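Local coordinates for type II secretion system protein F (Vibrio cholerae, PDB 3C1Q) that probably serves in the inner-membrane complex of the type II secretion system, which exports proteins such as proteases and toxins from the periplasm, at residues A37-S42 against M50-R55. Numbering follows the deposited sequence.
Sequences AVAEQS and MLVAVR
A small, wholly apolar helix-helix contact, centred on A39 and L51, closes the helical hairpin in which helix 31-40 turns through a short loop into helix 45-59. The two backbones come near at this point, the CA atoms of A39 and L51 lying 5.3 Å apart, a spacing that the small methyl of A39 permits. That methyl carbon, CB, points at the second helix and meets two consecutive residues there: CB of L51 at 3.9 Å and CG2 of V52 at 3.7 Å. L51 also reaches past A39 to the preceding residue, its CD1 branch lying 3.5 Å from CG1 of V38. In V38 this methyl is placed by a chi1 of -176°, which sets CG1 opposite the backbone N; V52 has a similar rotamer (chi1 169°), but there it is the other branch, CG2, that does the touching. No hydrogen bond joins the segments, and about 165 Å² of surface is buried between them. The hairpin belongs to the all-helical first cytoplasmic domain of EpsF, a T2SS protein F domain, in which helix 11-26 covers V38 with Q20 and L24. V52, by contrast, lies at the exposed margin of the contact. Beyond the apolar patch, R55 forms a salt bridge through NH1 with OE1 of E32, a second, polar link between the same two helices. Near the turn, Q41 donates from NE2 to the backbone O of T23 in the second subunit.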
ATOM      1  N   ALA B  37       0.483   4.326 -12.329  1.00  9.53           N
ATOM      2  CA  ALA B  37      -0.445   3.663 -11.432  1.00  9.17           C
ATOM      3  C   ALA B  37      -0.694   4.469 -10.162  1.00  9.13           C
ATOM      4  O   ALA B  37      -1.852   4.659  -9.770  1.00  8.79           O
ATOM      5  CB  ALA B  37       0.071   2.239 -11.084  1.00  8.93           C
ATOM      6  N   VAL B  38       0.361   4.966  -9.515  1.00  9.27           N
ATOM      7  CA  VAL B  38       0.165   5.712  -8.262  1.00  9.64           C
ATOM      8  C   VAL B  38      -0.675   6.993  -8.540  1.00  9.65           C
ATOM      9  O   VAL B  38      -1.608   7.324  -7.780  1.00  9.90           O
ATOM     10  CB  VAL B  38       1.520   6.033  -7.526  1.00  9.49           C
ATOM     11  CG1 VAL B  38       1.255   6.709  -6.186  1.00  9.54           C
ATOM     12  CG2 VAL B  38       2.347   4.744  -7.322  1.00  9.59           C
ATOM     13  N   ALA B  39      -0.399   7.652  -9.660  1.00  9.90           N
ATOM     14  CA  ALA B  39      -1.173   8.810 -10.099  1.00 10.09           C
ATOM     15  C   ALA B  39      -2.652   8.482 -10.296  1.00  9.84           C
ATOM     16  O   ALA B  39      -3.521   9.172  -9.767  1.00 10.51           O
ATOM     17  CB  ALA B  39      -0.604   9.389 -11.410  1.00 10.12           C
ATOM     18  N   GLU B  40      -2.921   7.437 -11.075  1.00  9.92           N
ATOM     19  CA  GLU B  40      -4.289   7.021 -11.406  1.00  9.83           C
ATOM     20  C   GLU B  40      -5.091   6.666 -10.172  1.00  9.43           C
ATOM     21  O   GLU B  40      -6.310   6.788 -10.178  1.00  9.43           O
ATOM     22  CB  GLU B  40      -4.259   5.767 -12.274  1.00 10.33           C
ATOM     23  CG  GLU B  40      -3.736   5.949 -13.680  1.00 12.25           C
ATOM     24  CD  GLU B  40      -3.491   4.617 -14.392  1.00 14.10           C
ATOM     25  OE1 GLU B  40      -3.325   3.574 -13.717  1.00 15.52           O
ATOM     26  OE2 GLU B  40      -3.455   4.614 -15.643  1.00 16.39           O
ATOM     27  N   GLN B  41      -4.397   6.168  -9.148  1.00  8.36           N
ATOM     28  CA  GLN B  41      -5.036   5.710  -7.921  1.00  8.88           C
ATOM     29  C   GLN B  41      -5.201   6.785  -6.836  1.00  9.41           C
ATOM     30  O   GLN B  41      -5.750   6.516  -5.783  1.00  9.76           O
ATOM     31  CB  GLN B  41      -4.282   4.496  -7.361  1.00  8.60           C
ATOM     32  CG  GLN B  41      -4.331   3.284  -8.293  1.00  7.74           C
ATOM     33  CD  GLN B  41      -3.473   2.149  -7.813  1.00  5.92           C
ATOM     34  OE1 GLN B  41      -3.322   1.943  -6.606  1.00  7.26           O
ATOM     35  NE2 GLN B  41      -2.888   1.404  -8.752  1.00  6.97           N
ATOM     36  N   SER B  42      -4.752   8.002  -7.094  1.00 10.42           N
ATOM     37  CA  SER B  42      -4.765   9.041  -6.059  1.00 11.33           C
ATOM     38  C   SER B  42      -6.129   9.708  -5.939  1.00 11.53           C
ATOM     39  O   SER B  42      -6.721  10.025  -6.945  1.00 13.56           O
ATOM     40  CB  SER B  42      -3.726  10.124  -6.368  1.00 11.67           C
ATOM     41  OG  SER B  42      -3.594  10.994  -5.239  1.00 14.27           O
HETATM   42  N   MSE B  50       1.084  16.119  -9.402  1.00  9.10           N
HETATM   43  CA  MSE B  50       2.504  16.009  -9.100  1.00  9.65           C
HETATM   44  C   MSE B  50       3.061  14.724  -9.667  1.00 10.21           C
HETATM   45  O   MSE B  50       4.092  14.747 -10.321  1.00 10.29           O
HETATM   46  CB  MSE B  50       2.725  16.033  -7.588  1.00 10.56           C
HETATM   47  CG  MSE B  50       4.143  15.751  -7.149  1.00 11.91           C
HETATM   48 SE   MSE B  50       4.258  15.919  -5.210  1.00 13.83          SE
HETATM   49  CE  MSE B  50       3.311  14.265  -4.710  1.00 13.83           C
ATOM     50  N   LEU B  51       2.364  13.615  -9.444  1.00  9.64           N
ATOM     51  CA  LEU B  51       2.846  12.302  -9.913  1.00 10.85           C
ATOM     52  C   LEU B  51       2.847  12.176 -11.438  1.00 10.09           C
ATOM     53  O   LEU B  51       3.767  11.588 -12.021  1.00 10.16           O
ATOM     54  CB  LEU B  51       2.056  11.178  -9.253  1.00 11.17           C
ATOM     55  CG  LEU B  51       2.343  11.071  -7.748  1.00 13.02           C
ATOM     56  CD1 LEU B  51       1.372  10.108  -7.093  1.00 16.34           C
ATOM     57  CD2 LEU B  51       3.798  10.674  -7.489  1.00 17.26           C
ATOM     58  N   VAL B  52       1.857  12.764 -12.096  1.00 10.15           N
ATOM     59  CA  VAL B  52       1.822  12.753 -13.552  1.00  9.74           C
ATOM     60  C   VAL B  52       3.006  13.566 -14.093  1.00 10.25           C
ATOM     61  O   VAL B  52       3.672  13.153 -15.052  1.00 11.03           O
ATOM     62  CB  VAL B  52       0.456  13.280 -14.064  1.00 10.00           C
ATOM     63  CG1 VAL B  52       0.469  13.552 -15.569  1.00  9.62           C
ATOM     64  CG2 VAL B  52      -0.639  12.268 -13.742  1.00  8.71           C
ATOM     65  N   ALA B  53       3.280  14.704 -13.464  1.00 10.30           N
ATOM     66  CA  ALA B  53       4.375  15.573 -13.871  1.00  9.79           C
ATOM     67  C   ALA B  53       5.724  14.880 -13.675  1.00  9.54           C
ATOM     68  O   ALA B  53       6.577  14.926 -14.540  1.00  9.91           O
ATOM     69  CB  ALA B  53       4.328  16.910 -13.088  1.00  9.60           C
ATOM     70  N   VAL B  54       5.894  14.233 -12.524  1.00  9.10           N
ATOM     71  CA  VAL B  54       7.102  13.466 -12.246  1.00  8.75           C
ATOM     72  C   VAL B  54       7.259  12.324 -13.258  1.00  9.14           C
ATOM     73  O   VAL B  54       8.368  12.082 -13.777  1.00  8.58           O
ATOM     74  CB  VAL B  54       7.092  12.942 -10.781  1.00  8.84           C
ATOM     75  CG1 VAL B  54       8.227  11.952 -10.526  1.00  7.70           C
ATOM     76  CG2 VAL B  54       7.212  14.140  -9.800  1.00  8.75           C
ATOM     77  N   ARG B  55       6.166  11.623 -13.537  1.00  8.83           N
ATOM     78  CA  ARG B  55       6.190  10.559 -14.539  1.00  9.79           C
ATOM     79  C   ARG B  55       6.611  11.076 -15.905  1.00  9.72           C
ATOM     80  O   ARG B  55       7.425  10.442 -16.589  1.00 10.46           O
ATOM     81  CB  ARG B  55       4.845   9.871 -14.679  1.00 10.20           C
ATOM     82  CG  ARG B  55       4.987   8.638 -15.576  1.00 11.08           C
ATOM     83  CD  ARG B  55       3.715   8.054 -16.062  1.00 13.70           C
ATOM     84  NE  ARG B  55       3.998   7.372 -17.326  1.00 16.44           N
ATOM     85  CZ  ARG B  55       3.165   7.300 -18.363  1.00 21.58           C
ATOM     86  NH1 ARG B  55       3.554   6.678 -19.475  1.00 22.16           N
ATOM     87  NH2 ARG B  55       1.941   7.826 -18.298  1.00 23.56           N
TER